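Local coordinates for protein peptide chain release factor RF2 (Thermus thermophilus, PDB 2IHR) that recognises the stop codons UGA and UAA on the ribosome and directs release of the finished polypeptide through its GGQ peptide-hydrolysis motif, at residues A[153-158]-A[164-169]. Residues are numbered along the deposited sequence; the frame is centred on the assembly and turned at random.
Sequences VVDLTP and IDYAQI
Thr157 and Tyr166 pair through their backbones in both directions: Thr157 N reaches Tyr166 O at 2.8 Å, and Tyr166 N returns a bond to Thr157 O at 3.1 Å. Asp165 N gives the same Thr157 O a second hydrogen, making a classic beta bulge. Two residues along, Asp155 and Gln168 form another hydrogen-bonded pair, Gln168 N to Asp155 O being 3.0 Å. Gln168 O also takes Asp155 N and, weakly, Val154 N, which is a second classic bulge, this time on the partner strand. There Val154 CG1, anti to its own nitrogen (chi1 169°), lies 3.4 Å from the amide oxygen OE1 of Gln168, while NE2 of that amide bonds to Thr119. On the face shared by Asp155 and Thr157, the Tyr166 ring is met obliquely by Asp155 OD2 and Thr157 OG1. On the other face, which helix 127-145 covers, Leu156 CD1 packs 3.7 Å from Ala167 CB and 4.0 Å from Ile164 CG2, and Leu156 touches Leu137. Strand 150-158, outermost in the mixed sheet, thus forms an antiparallel hairpin with strand 164-172, in which two carbonyls, one on each strand, each take two N-H groups, one bond of the four weak, and so accommodate the opposing strand's extra residue.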
ATOM      1  N   VAL A 153     -11.789   9.811  -5.326  1.00 71.92           N
ATOM      2  CA  VAL A 153     -12.685   8.711  -5.618  1.00 69.36           C
ATOM      3  C   VAL A 153     -12.765   8.531  -7.122  1.00 71.88           C
ATOM      4  O   VAL A 153     -13.507   9.237  -7.801  1.00 78.77           O
ATOM      5  CB  VAL A 153     -14.096   8.968  -5.129  1.00 61.64           C
ATOM      6  CG1 VAL A 153     -15.023   7.765  -5.559  1.00 59.21           C
ATOM      7  CG2 VAL A 153     -14.080   9.215  -3.640  1.00 46.18           C
ATOM      8  N   VAL A 154     -12.003   7.586  -7.647  1.00 68.14           N
ATOM      9  CA  VAL A 154     -12.028   7.359  -9.075  1.00 68.74           C
ATOM     10  C   VAL A 154     -13.420   6.973  -9.512  1.00 68.73           C
ATOM     11  O   VAL A 154     -13.937   7.483 -10.487  1.00 72.40           O
ATOM     12  CB  VAL A 154     -11.062   6.256  -9.472  1.00 69.69           C
ATOM     13  CG1 VAL A 154     -11.310   5.866 -10.908  1.00 60.48           C
ATOM     14  CG2 VAL A 154      -9.612   6.732  -9.274  1.00 59.44           C
ATOM     15  N   ASP A 155     -14.058   6.091  -8.774  1.00 70.98           N
ATOM     16  CA  ASP A 155     -15.390   5.666  -9.181  1.00 75.19           C
ATOM     17  C   ASP A 155     -16.083   5.061  -7.974  1.00 76.74           C
ATOM     18  O   ASP A 155     -15.435   4.564  -7.082  1.00 73.65           O
ATOM     19  CB  ASP A 155     -15.265   4.638 -10.331  1.00 83.98           C
ATOM     20  CG  ASP A 155     -16.597   4.369 -11.046  1.00 86.33           C
ATOM     21  OD1 ASP A 155     -17.431   5.290 -11.142  1.00 88.99           O
ATOM     22  OD2 ASP A 155     -16.804   3.240 -11.535  1.00 82.23           O
ATOM     23  N   LEU A 156     -17.404   5.077  -7.965  1.00 92.59           N
ATOM     24  CA  LEU A 156     -18.129   4.543  -6.836  1.00 91.27           C
ATOM     25  C   LEU A 156     -19.507   4.054  -7.266  1.00 90.78           C
ATOM     26  O   LEU A 156     -20.405   4.865  -7.449  1.00 97.13           O
ATOM     27  CB  LEU A 156     -18.249   5.666  -5.807  1.00 88.71           C
ATOM     28  CG  LEU A 156     -18.852   5.546  -4.414  1.00 88.01           C
ATOM     29  CD1 LEU A 156     -17.984   4.694  -3.519  1.00 95.45           C
ATOM     30  CD2 LEU A 156     -18.923   6.941  -3.840  1.00 89.98           C
ATOM     31  N   THR A 157     -19.682   2.744  -7.438  1.00 81.92           N
ATOM     32  CA  THR A 157     -20.997   2.194  -7.825  1.00 78.72           C
ATOM     33  C   THR A 157     -21.837   1.789  -6.614  1.00 79.78           C
ATOM     34  O   THR A 157     -21.485   0.842  -5.910  1.00 85.00           O
ATOM     35  CB  THR A 157     -20.901   0.905  -8.621  1.00 70.94           C
ATOM     36  OG1 THR A 157     -20.009   1.057  -9.727  1.00 67.59           O
ATOM     37  CG2 THR A 157     -22.265   0.528  -9.107  1.00 67.54           C
ATOM     38  N   PRO A 158     -22.965   2.473  -6.367  1.00 81.20           N
ATOM     39  CA  PRO A 158     -23.814   2.124  -5.221  1.00 82.06           C
ATOM     40  C   PRO A 158     -24.489   0.782  -5.427  1.00 81.82           C
ATOM     41  O   PRO A 158     -24.657   0.345  -6.565  1.00 84.08           O
ATOM     42  CB  PRO A 158     -24.813   3.260  -5.178  1.00 68.04           C
ATOM     43  CG  PRO A 158     -24.983   3.590  -6.646  1.00 65.71           C
ATOM     44  CD  PRO A 158     -23.533   3.614  -7.103  1.00 68.92           C
ATOM     45  N   ILE A 164     -22.262  -0.081  -1.191  1.00 69.34           N
ATOM     46  CA  ILE A 164     -21.710   0.004  -2.515  1.00 61.03           C
ATOM     47  C   ILE A 164     -21.493  -1.328  -3.211  1.00 60.12           C
ATOM     48  O   ILE A 164     -21.335  -2.357  -2.557  1.00 59.40           O
ATOM     49  CB  ILE A 164     -20.392   0.775  -2.458  1.00 51.98           C
ATOM     50  CG1 ILE A 164     -19.377   0.030  -1.558  1.00 46.39           C
ATOM     51  CG2 ILE A 164     -20.701   2.207  -2.020  1.00 46.24           C
ATOM     52  CD1 ILE A 164     -17.971   0.542  -1.642  1.00 49.20           C
ATOM     53  N   ASP A 165     -21.489  -1.294  -4.543  1.00 54.10           N
ATOM     54  CA  ASP A 165     -21.287  -2.492  -5.336  1.00 61.95           C
ATOM     55  C   ASP A 165     -19.895  -2.508  -5.899  1.00 59.29           C
ATOM     56  O   ASP A 165     -19.412  -3.536  -6.408  1.00 68.76           O
ATOM     57  CB  ASP A 165     -22.284  -2.576  -6.470  1.00 78.93           C
ATOM     58  CG  ASP A 165     -23.387  -3.566  -6.194  1.00 88.70           C
ATOM     59  OD1 ASP A 165     -23.094  -4.733  -5.826  1.00 93.52           O
ATOM     60  OD2 ASP A 165     -24.555  -3.167  -6.357  1.00 98.68           O
ATOM     61  N   TYR A 166     -19.244  -1.361  -5.785  1.00 53.14           N
ATOM     62  CA  TYR A 166     -17.886  -1.212  -6.258  1.00 51.03           C
ATOM     63  C   TYR A 166     -17.377   0.181  -5.873  1.00 54.20           C
ATOM     64  O   TYR A 166     -18.150   1.146  -5.752  1.00 53.22           O
ATOM     65  CB  TYR A 166     -17.875  -1.422  -7.770  1.00 50.89           C
ATOM     66  CG  TYR A 166     -16.564  -1.150  -8.475  1.00 51.25           C
ATOM     67  CD1 TYR A 166     -16.105   0.167  -8.651  1.00 46.05           C
ATOM     68  CD2 TYR A 166     -15.746  -2.207  -8.919  1.00 50.20           C
ATOM     69  CE1 TYR A 166     -14.872   0.432  -9.233  1.00 48.29           C
ATOM     70  CE2 TYR A 166     -14.492  -1.955  -9.510  1.00 47.94           C
ATOM     71  CZ  TYR A 166     -14.066  -0.622  -9.653  1.00 55.86           C
ATOM     72  OH  TYR A 166     -12.825  -0.318 -10.178  1.00 63.56           O
ATOM     73  N   ALA A 167     -16.077   0.281  -5.643  1.00 50.03           N
ATOM     74  CA  ALA A 167     -15.473   1.559  -5.295  1.00 52.57           C
ATOM     75  C   ALA A 167     -14.019   1.421  -5.614  1.00 55.26           C
ATOM     76  O   ALA A 167     -13.465   0.342  -5.473  1.00 52.86           O
ATOM     77  CB  ALA A 167     -15.665   1.872  -3.815  1.00 65.46           C
ATOM     78  N   GLN A 168     -13.415   2.510  -6.091  1.00 64.45           N
ATOM     79  CA  GLN A 168     -11.993   2.544  -6.432  1.00 62.82           C
ATOM     80  C   GLN A 168     -11.397   3.931  -6.201  1.00 61.81           C
ATOM     81  O   GLN A 168     -11.796   4.905  -6.824  1.00 57.17           O
ATOM     82  CB  GLN A 168     -11.772   2.141  -7.880  1.00 59.53           C
ATOM     83  CG  GLN A 168     -10.335   2.326  -8.288  1.00 73.41           C
ATOM     84  CD  GLN A 168     -10.112   1.924  -9.697  1.00 78.58           C
ATOM     85  OE1 GLN A 168     -10.542   2.614 -10.634  1.00 77.95           O
ATOM     86  NE2 GLN A 168      -9.458   0.781  -9.877  1.00 81.60           N
ATOM     87  N   ILE A 169     -10.416   3.993  -5.308  1.00 67.07           N
ATOM     88  CA  ILE A 169      -9.787   5.251  -4.963  1.00 61.05           C
ATOM     89  C   ILE A 169      -8.295   5.349  -5.245  1.00 64.00           C
ATOM     90  O   ILE A 169      -7.603   4.350  -5.480  1.00 61.49           O
ATOM     91  CB  ILE A 169     -10.025   5.581  -3.499  1.00 52.17           C
ATOM     92  CG1 ILE A 169      -9.245   4.611  -2.596  1.00 49.85           C
ATOM     93  CG2 ILE A 169     -11.513   5.507  -3.218  1.00 51.06           C
ATOM     94  CD1 ILE A 169      -9.213   5.010  -1.066  1.00 46.78           C
TER